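Local coordinates for glucose-1-phosphate uridylyltransferase (Sphingomonas elodea, PDB 2UX8), which catalyses the transfer of a uridylyl group from UTP to glucose 1-phosphate, yielding UDP-glucose and diphosphate, at the interface of chains A and B. Residues are numbered along the deposited sequence; one frame, centred on the assembly and turned at random. Chains: chain A/B, Glucose-1-phosphate uridylyltransferase.

Contact 1 and contact 2 lie about 24 Å apart, measured between the centres of their C-alpha atoms, in one two-fold symmetric interface. They share residues 29 and 30, on the stretch just after 3-10 helix 26-28: chain B supplies it to contact 1, where the backbone that follows receives A:Asp44, and chain A supplies it to contact 2, where A:Leu29 is packed by B:Leu84, B:Met88 and B:Leu98. Each patch has a twin with the chains exchanged, so in each subunit this turn faces partner residues of both patches. Contact 1 is mainly polar; in contact 2 the side chains described meet through apolar groups. Of the four deposited copies, this interface joins two.

Contact 1: the interface of chains A and B. Residues chain A 43-44, 284; chain B 28-31, 267.
A:Asp44 meets chain B through both its carboxylate and its backbone carbonyl. The charged part is a salt bridge: NZ of B:Lys267, the ammonium nitrogen, stands 2.9 Å from OD1 of A:Asp44 and uses the syn lone pair of that oxygen. A weak second hydrogen bond runs from the same NZ to OD2, so the ammonium faces both carboxylate oxygens, nearer OD1. The two side chains cross at about a right angle. B:Lys267 begins helix 267-279; its CG is anti to the carbonyl carbon (chi1 -53°) and the chain beyond is extended, which carries NZ across to the aspartate. With an alanine at A:Asp44, the ammonium of B:Lys267 would probably lose its anionic mate here and its chain end would be freer to swing. The backbone part is a hydrogen bond from N of B:Ala31 to O of A:Asp44, 2.8 Å long, in the carbonyl plane but bent at the hydrogen (132°). B:Ala31 follows B:Pro30, whose preceding peptide bond is cis. The apolar contact is made by A:Leu284: its CD2 rests on the root of the lysine chain, 3.7 Å from CB of B:Lys267. Within chain B the lysine also leans over the ring of B:Phe28, with CG of B:Lys267 4.0 Å above the ring plane and offset toward the rim.

Contact 2: the interface of chains A and B. Residues chain A 24, 26, 29-30, 33; chain B 84, 88, 98.
A:Leu29 lies on a non-helical stretch directly after the 3-10 helix 26-28, its backbone extended (phi -64°, psi 148°) ahead of the cis peptide bond to A:Pro30, and faces B:Leu84 and B:Met88 of helix 82-89 and B:Leu98 at the end of 3-10 helix 95-98. Its isobutyl group enters among these three side chains. CD1 of A:Leu29 meets the methionine tip to tip, 3.5 Å from CE of B:Met88, with the sulfur SD close to the same methyl. The methionine chain runs extended as far as SD and then bends at chi3 (89°), which turns its terminal methyl toward the leucine. The other branch, CD2 of A:Leu29, lies 3.9 Å from CD2 of B:Leu84; the two side chains run antiparallel alongside each other. B:Leu98 comes in obliquely from another side, its CD1 4.0 Å from CB of A:Leu29 and also near CD2. The aliphatic chain of A:Lys33 adds to the wall: it crosses B:Leu84 at about a right angle, with CG of A:Lys33 4.0 Å from CD2 of B:Leu84. A:Leu24 and A:Thr26 border B:Leu84 more loosely. This apolar patch packs the turn after 3-10 helix 26-28 of one subunit against helical elements of the other, and so is likely to stabilise the pairing of the two chains within the deposited four-chain assembly.

Contact 1: the interface of chains A and B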
# COMPACT_ATOMS: atom_id res chain seq x y z
N VAL A 43 3.16 -15.75 -19.12
CA VAL A 43 4.57 -15.71 -19.49
C VAL A 43 5.26 -14.41 -19.07
O VAL A 43 6.10 -14.36 -18.18
CB VAL A 43 4.82 -15.80 -21.01
CG1 VAL A 43 6.30 -15.75 -21.29
CG2 VAL A 43 4.22 -17.04 -21.61
N ASP A 44 4.87 -13.34 -19.75
CA ASP A 44 5.47 -12.02 -19.60
C ASP A 44 4.64 -10.88 -19.07
O ASP A 44 5.17 -9.94 -18.48
CB ASP A 44 5.94 -11.54 -20.97
CG ASP A 44 7.37 -11.78 -21.19
OD1 ASP A 44 8.09 -11.87 -20.18
OD2 ASP A 44 7.77 -11.86 -22.37
N LEU A 284 11.96 -18.59 -26.51
CA LEU A 284 11.57 -19.56 -25.50
C LEU A 284 11.19 -20.92 -26.05
O LEU A 284 11.42 -21.95 -25.41
CB LEU A 284 10.40 -19.02 -24.68
CG LEU A 284 10.51 -17.63 -24.07
CD1 LEU A 284 9.17 -17.26 -23.46
CD2 LEU A 284 11.61 -17.61 -23.02
N PHE B 28 11.73 -10.19 -15.74
CA PHE B 28 10.36 -10.56 -16.06
C PHE B 28 9.41 -9.42 -16.42
O PHE B 28 8.19 -9.61 -16.42
CB PHE B 28 9.74 -11.39 -14.93
CG PHE B 28 9.96 -12.86 -15.07
CD1 PHE B 28 11.21 -13.43 -14.85
CD2 PHE B 28 8.90 -13.70 -15.45
CE1 PHE B 28 11.42 -14.80 -14.99
CE2 PHE B 28 9.10 -15.07 -15.59
CZ PHE B 28 10.35 -15.62 -15.36
N LEU B 29 9.95 -8.25 -16.73
CA LEU B 29 9.10 -7.12 -17.14
C LEU B 29 8.39 -7.53 -18.41
O LEU B 29 8.93 -8.30 -19.20
CB LEU B 29 9.93 -5.86 -17.39
CG LEU B 29 10.28 -4.89 -16.25
CD1 LEU B 29 9.86 -5.42 -14.91
CD2 LEU B 29 11.75 -4.66 -16.25
N PRO B 30 7.17 -7.01 -18.64
CA PRO B 30 6.48 -6.07 -17.75
C PRO B 30 5.74 -6.64 -16.56
O PRO B 30 5.28 -5.89 -15.70
CB PRO B 30 5.48 -5.38 -18.68
CG PRO B 30 5.49 -6.15 -19.97
CD PRO B 30 6.30 -7.39 -19.76
N ALA B 31 5.58 -7.95 -16.52
CA ALA B 31 4.86 -8.58 -15.44
C ALA B 31 5.29 -8.13 -14.05
O ALA B 31 4.46 -7.99 -13.16
CB ALA B 31 4.96 -10.08 -15.56
N LYS B 267 12.62 -16.75 -17.84
CA LYS B 267 11.33 -17.14 -18.39
C LYS B 267 11.14 -18.60 -18.78
O LYS B 267 10.09 -19.16 -18.48
CB LYS B 267 11.00 -16.26 -19.58
CG LYS B 267 11.08 -14.80 -19.26
CD LYS B 267 10.73 -13.95 -20.46
CE LYS B 267 11.13 -12.50 -20.21
NZ LYS B 267 10.71 -11.61 -21.33

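Contact 2: the interface of chains A and B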
# COMPACT_ATOMS: atom_id res chain seq x y z
N LEU A 24 -12.67 -11.73 -6.69
CA LEU A 24 -11.79 -12.25 -5.66
C LEU A 24 -11.07 -13.52 -6.13
O LEU A 24 -10.41 -14.18 -5.34
CB LEU A 24 -12.59 -12.56 -4.38
CG LEU A 24 -13.13 -11.36 -3.61
CD1 LEU A 24 -13.68 -11.82 -2.28
CD2 LEU A 24 -12.02 -10.36 -3.38
N THR A 26 -11.33 -16.53 -6.23
CA THR A 26 -11.25 -17.67 -5.30
C THR A 26 -10.78 -18.98 -5.93
O THR A 26 -10.23 -19.84 -5.25
CB THR A 26 -12.60 -17.95 -4.63
OG1 THR A 26 -13.54 -18.41 -5.61
CG2 THR A 26 -13.15 -16.69 -3.97
N LEU A 29 -6.81 -19.74 -5.56
CA LEU A 29 -6.17 -19.71 -4.26
C LEU A 29 -5.14 -20.83 -4.18
O LEU A 29 -5.30 -21.85 -4.81
CB LEU A 29 -7.24 -19.86 -3.14
CG LEU A 29 -8.27 -18.72 -3.11
CD1 LEU A 29 -9.40 -19.06 -2.19
CD2 LEU A 29 -7.58 -17.43 -2.68
N PRO A 30 -4.04 -20.61 -3.43
CA PRO A 30 -3.78 -19.39 -2.67
C PRO A 30 -3.06 -18.27 -3.40
O PRO A 30 -2.76 -17.24 -2.80
CB PRO A 30 -2.98 -19.92 -1.50
CG PRO A 30 -2.09 -20.93 -2.16
CD PRO A 30 -3.06 -21.65 -3.10
N LYS A 33 -4.65 -14.84 -3.11
CA LYS A 33 -5.02 -14.42 -1.77
C LYS A 33 -4.79 -12.94 -1.54
O LYS A 33 -5.58 -12.27 -0.88
CB LYS A 33 -4.24 -15.21 -0.71
CG LYS A 33 -4.61 -14.82 0.71
CD LYS A 33 -3.80 -15.60 1.72
CE LYS A 33 -3.97 -15.03 3.13
NZ LYS A 33 -3.18 -15.83 4.13
N LEU B 84 -11.73 -11.81 2.25
CA LEU B 84 -11.71 -13.04 1.47
C LEU B 84 -12.30 -14.20 2.26
O LEU B 84 -13.21 -14.89 1.80
CB LEU B 84 -10.28 -13.40 1.10
CG LEU B 84 -10.08 -14.75 0.41
CD1 LEU B 84 -10.86 -14.81 -0.90
CD2 LEU B 84 -8.62 -14.96 0.18
N MET B 88 -15.69 -16.32 1.38
CA MET B 88 -15.71 -17.77 1.21
C MET B 88 -16.67 -18.44 2.16
O MET B 88 -17.40 -19.36 1.78
CB MET B 88 -14.32 -18.34 1.41
CG MET B 88 -13.36 -17.99 0.30
SD MET B 88 -11.78 -18.76 0.57
CE MET B 88 -12.04 -20.33 -0.27
N LEU B 98 -6.18 -22.41 1.90
CA LEU B 98 -5.28 -21.40 2.44
C LEU B 98 -4.34 -21.97 3.50
O LEU B 98 -3.54 -21.24 4.09
CB LEU B 98 -6.10 -20.24 3.04
CG LEU B 98 -6.46 -18.98 2.24
CD1 LEU B 98 -6.56 -19.27 0.79
CD2 LEU B 98 -7.75 -18.44 2.72